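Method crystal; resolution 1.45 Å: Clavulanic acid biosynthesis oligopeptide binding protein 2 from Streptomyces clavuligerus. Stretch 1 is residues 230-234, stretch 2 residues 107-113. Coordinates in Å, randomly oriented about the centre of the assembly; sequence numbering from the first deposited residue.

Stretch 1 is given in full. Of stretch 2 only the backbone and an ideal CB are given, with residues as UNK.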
ATOM      1  N   ARG A 230      17.313   0.612  21.475  1.00 11.14           N
ATOM      2  CA  ARG A 230      17.074   2.046  21.536  1.00 11.14           C
ATOM      3  C   ARG A 230      18.191   2.841  20.865  1.00 11.20           C
ATOM      4  O   ARG A 230      19.374   2.499  20.972  1.00 11.68           O
ATOM      5  CB  ARG A 230      16.923   2.511  22.982  1.00 11.01           C
ATOM      6  CG  ARG A 230      15.643   2.051  23.662  1.00 11.62           C
ATOM      7  CD  ARG A 230      15.393   2.886  24.912  1.00 10.68           C
ATOM      8  NE  ARG A 230      14.231   2.437  25.678  1.00 10.21           N
ATOM      9  CZ  ARG A 230      12.975   2.779  25.409  1.00 10.40           C
ATOM     10  NH1 ARG A 230      12.697   3.576  24.385  1.00 11.05           N
ATOM     11  NH2 ARG A 230      11.987   2.326  26.169  1.00 10.25           N
ATOM     12  N   ASN A 231      17.788   3.890  20.160  1.00 11.38           N
ATOM     13  CA  ASN A 231      18.709   4.881  19.630  1.00 11.66           C
ATOM     14  C   ASN A 231      19.005   5.878  20.754  1.00 12.15           C
ATOM     15  O   ASN A 231      18.125   6.645  21.146  1.00 12.04           O
ATOM     16  CB  ASN A 231      18.074   5.567  18.414  1.00 11.42           C
ATOM     17  CG  ASN A 231      18.891   6.743  17.884  1.00 11.68           C
ATOM     18  OD1 ASN A 231      19.892   7.153  18.473  1.00 11.56           O
ATOM     19  ND2 ASN A 231      18.449   7.300  16.766  1.00 11.53           N
ATOM     20  N   PRO A 232      20.249   5.875  21.271  1.00 12.87           N
ATOM     21  CA  PRO A 232      20.550   6.691  22.454  1.00 13.16           C
ATOM     22  C   PRO A 232      20.504   8.201  22.207  1.00 13.35           C
ATOM     23  O   PRO A 232      20.452   8.977  23.167  1.00 13.67           O
ATOM     24  CB  PRO A 232      21.964   6.250  22.840  1.00 13.19           C
ATOM     25  CG  PRO A 232      22.559   5.711  21.608  1.00 13.86           C
ATOM     26  CD  PRO A 232      21.433   5.141  20.787  1.00 12.81           C
ATOM     27  N   HIS A 233      20.502   8.610  20.939  1.00 13.27           N
ATOM     28  CA  HIS A 233      20.502  10.030  20.587  1.00 13.31           C
ATOM     29  C   HIS A 233      19.146  10.564  20.131  1.00 13.30           C
ATOM     30  O   HIS A 233      18.999  11.761  19.869  1.00 13.09           O
ATOM     31  CB  HIS A 233      21.570  10.316  19.532  1.00 13.49           C
ATOM     32  CG  HIS A 233      22.967  10.151  20.039  1.00 14.42           C
ATOM     33  ND1 HIS A 233      23.627  11.145  20.731  1.00 16.10           N
ATOM     34  CD2 HIS A 233      23.822   9.105  19.973  1.00 15.37           C
ATOM     35  CE1 HIS A 233      24.833  10.718  21.062  1.00 16.64           C
ATOM     36  NE2 HIS A 233      24.976   9.483  20.615  1.00 16.53           N
ATOM     37  N   TRP A 234      18.157   9.678  20.032  1.00 12.98           N
ATOM     38  CA  TRP A 234      16.796  10.103  19.726  1.00 13.06           C
ATOM     39  C   TRP A 234      16.229  10.853  20.930  1.00 13.52           C
ATOM     40  O   TRP A 234      16.395  10.419  22.069  1.00 13.87           O
ATOM     41  CB  TRP A 234      15.930   8.898  19.352  1.00 12.47           C
ATOM     42  CG  TRP A 234      14.459   9.181  19.209  1.00 11.36           C
ATOM     43  CD1 TRP A 234      13.816   9.696  18.115  1.00 10.92           C
ATOM     44  CD2 TRP A 234      13.442   8.931  20.189  1.00 10.83           C
ATOM     45  NE1 TRP A 234      12.463   9.785  18.356  1.00 10.83           N
ATOM     46  CE2 TRP A 234      12.210   9.328  19.625  1.00 10.66           C
ATOM     47  CE3 TRP A 234      13.455   8.417  21.493  1.00 11.01           C
ATOM     48  CZ2 TRP A 234      11.001   9.223  20.318  1.00 10.67           C
ATOM     49  CZ3 TRP A 234      12.249   8.311  22.181  1.00 11.27           C
ATOM     50  CH2 TRP A 234      11.043   8.717  21.592  1.00 11.53           C
ATOM     51  N   UNK A 107      18.699  17.946  16.133  1.00 17.48           N
ATOM     52  CA  UNK A 107      18.368  16.521  16.104  1.00 17.06           C
ATOM     53  C   UNK A 107      19.557  15.697  15.620  1.00 16.53           C
ATOM     54  O   UNK A 107      20.398  16.195  14.871  1.00 16.34           O
ATOM     55  CB  UNK A 107      17.154  16.272  15.207  1.00 17.06           C
ATOM     56  N   UNK A 108      19.622  14.443  16.059  1.00 15.92           N
ATOM     57  CA  UNK A 108      20.813  13.618  15.863  1.00 15.66           C
ATOM     58  C   UNK A 108      20.499  12.187  15.431  1.00 14.59           C
ATOM     59  O   UNK A 108      19.458  11.636  15.791  1.00 14.50           O
ATOM     60  CB  UNK A 108      21.631  13.587  17.155  1.00 15.66           C
ATOM     61  N   UNK A 109      21.412  11.602  14.656  1.00 13.56           N
ATOM     62  CA  UNK A 109      21.367  10.181  14.320  1.00 12.80           C
ATOM     63  C   UNK A 109      21.896   9.337  15.471  1.00 12.92           C
ATOM     64  O   UNK A 109      22.449   9.866  16.437  1.00 12.70           O
ATOM     65  CB  UNK A 109      22.172   9.904  13.049  1.00 12.80           C
ATOM     66  N   UNK A 110      21.751   8.021  15.338  1.00 13.17           N
ATOM     67  CA  UNK A 110      22.215   7.055  16.340  1.00 13.51           C
ATOM     68  C   UNK A 110      23.718   7.112  16.647  1.00 13.83           C
ATOM     69  O   UNK A 110      24.155   6.603  17.680  1.00 13.79           O
ATOM     70  CB  UNK A 110      21.862   5.643  15.869  1.00 13.51           C
ATOM     71  N   UNK A 111      24.496   7.709  15.744  1.00 13.83           N
ATOM     72  CA  UNK A 111      25.940   7.859  15.943  1.00 14.12           C
ATOM     73  C   UNK A 111      26.306   9.209  16.563  1.00 14.32           C
ATOM     74  O   UNK A 111      27.487   9.528  16.723  1.00 14.65           O
ATOM     75  CB  UNK A 111      26.669   7.693  14.608  1.00 14.12           C
ATOM     76  N   UNK A 112      25.287   9.998  16.901  1.00 14.35           N
ATOM     77  CA  UNK A 112      25.478  11.283  17.574  1.00 14.55           C
ATOM     78  C   UNK A 112      25.664  12.469  16.643  1.00 14.69           C
ATOM     79  O   UNK A 112      25.720  13.613  17.099  1.00 15.05           O
ATOM     80  CB  UNK A 112      26.692  11.192  18.500  1.00 14.55           C
ATOM     81  N   UNK A 113      25.745  12.203  15.340  1.00 14.53           N
ATOM     82  CA  UNK A 113      25.970  13.255  14.341  1.00 14.15           C
ATOM     83  C   UNK A 113      24.660  13.986  13.994  1.00 13.97           C
ATOM     84  O   UNK A 113      23.578  13.420  14.157  1.00 13.68           O
ATOM     85  CB  UNK A 113      26.587  12.656  13.076  1.00 14.15           C
TER

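Stretch 1 makes a type I turn from Asn 231 to Trp 234. Stretch 2 packs against this turn, mainly around His 233. No direct hydrogen bond joins the two.

Position 107 points its CA-to-CB bond sideways, and no atom of stretch 1 lies within 5.5 Å of the ideal CB, so many side chains would suit. The residue is Leu 107.

Position 108 has an extended backbone (phi/psi -137/149), and its CA-to-CB bond points toward stretch 1. The ideal CB is 4.0 Å from His 233 CB. A long side chain could run along the imidazole; a shorter aliphatic one could cover only its base. The residue is Arg 108. Its chain is extended after an m chi1, and CD lies oblique to the His 233 ring. His 233 ND1 sits at the edge of the guanidinium, near its plane. A water links the backbones, accepting from Arg 108 N at 2.9 Å and donating to His 233 O at 2.8 Å.

Position 109 points away, so many side chains would suit. Its backbone matters more: the carbonyl O is 3.2 Å from His 233 CB and accepts from the N of position 112 at 2.9 Å, closing a type I turn. The residue is Tyr 109. Its side chain comes no nearer to stretch 1 than 5.9 Å, from CB to Asn 231 ND2.

Position 110 points sideways. The ideal CB is 3.6 Å from Asn 231 OD1, which already accepts from His 233 N at 2.9 Å. A small or polar side chain that turns outward would fit. The residue is Asp 110, with chi1 p; its carboxylate leads away and is hydrogen-bonded elsewhere in the structure.

Position 111 points away from stretch 1. A small polar residue able to accept from the backbone ahead would suit the turn. The residue is Asp 111; OD1 accepts from the backbone N of position 113 at 3.1 Å.

Position 112 has phi/psi 89/-5. A CB would be jammed against the preceding carbonyl O, and the ideal CB is also only 3.2 Å from His 233 CE1. Both point to glycine. In Gly 112, CA lies 3.5 Å from the centroid of the His 233 ring, 3° off its normal, a CH-pi contact over the face.

Position 113 points away and is out of reach. A small hydroxyl residue could bond back to 111. The residue is Thr 113. Thr 113 OG1 donates to Asp 111 OD1 at 2.6 Å, and Thr 113 O accepts from Tyr 109 N at 2.9 Å.

Stretch 2, residues 107-113: LRYDDGT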
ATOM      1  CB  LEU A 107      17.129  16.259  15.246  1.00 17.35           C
ATOM      2  CG  LEU A 107      15.851  17.031  15.598  1.00 17.77           C
ATOM      3  CD1 LEU A 107      14.663  16.408  14.901  1.00 17.97           C
ATOM      4  CD2 LEU A 107      15.597  17.077  17.097  1.00 18.45           C
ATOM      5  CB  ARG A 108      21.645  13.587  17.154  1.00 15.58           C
ATOM      6  CG  ARG A 108      22.351  14.898  17.492  1.00 16.50           C
ATOM      7  CD  ARG A 108      23.004  14.833  18.865  1.00 17.53           C
ATOM      8  NE  ARG A 108      23.740  16.058  19.176  1.00 22.46           N
ATOM      9  CZ  ARG A 108      24.508  16.230  20.252  1.00 24.58           C
ATOM     10  NH1 ARG A 108      24.655  15.254  21.143  1.00 26.19           N
ATOM     11  NH2 ARG A 108      25.135  17.385  20.438  1.00 25.57           N
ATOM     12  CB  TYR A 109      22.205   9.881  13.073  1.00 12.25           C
ATOM     13  CG  TYR A 109      21.732  10.572  11.823  1.00 11.45           C
ATOM     14  CD1 TYR A 109      22.371  11.717  11.355  1.00 11.29           C
ATOM     15  CD2 TYR A 109      20.639  10.082  11.106  1.00 11.07           C
ATOM     16  CE1 TYR A 109      21.938  12.354  10.209  1.00 11.32           C
ATOM     17  CE2 TYR A 109      20.198  10.713   9.957  1.00 11.02           C
ATOM     18  CZ  TYR A 109      20.852  11.848   9.517  1.00 11.13           C
ATOM     19  OH  TYR A 109      20.426  12.481   8.383  1.00 11.16           O
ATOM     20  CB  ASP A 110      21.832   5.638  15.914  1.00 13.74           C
ATOM     21  CG  ASP A 110      22.530   5.209  14.643  1.00 13.60           C
ATOM     22  OD1 ASP A 110      22.348   5.887  13.608  1.00 13.11           O
ATOM     23  OD2 ASP A 110      23.255   4.194  14.680  1.00 16.13           O
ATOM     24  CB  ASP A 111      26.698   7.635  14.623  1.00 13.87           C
ATOM     25  CG  ASP A 111      26.412   8.708  13.577  1.00 14.01           C
ATOM     26  OD1 ASP A 111      25.519   9.559  13.782  1.00 13.02           O
ATOM     27  OD2 ASP A 111      27.095   8.696  12.534  1.00 14.44           O
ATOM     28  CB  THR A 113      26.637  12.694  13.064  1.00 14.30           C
ATOM     29  OG1 THR A 113      25.757  11.762  12.425  1.00 14.18           O
ATOM     30  CG2 THR A 113      27.956  12.002  13.394  1.00 14.74           C
TER
HETATM   31  O   HOH W   1      17.938  13.879  18.380  1.00 14.62           O
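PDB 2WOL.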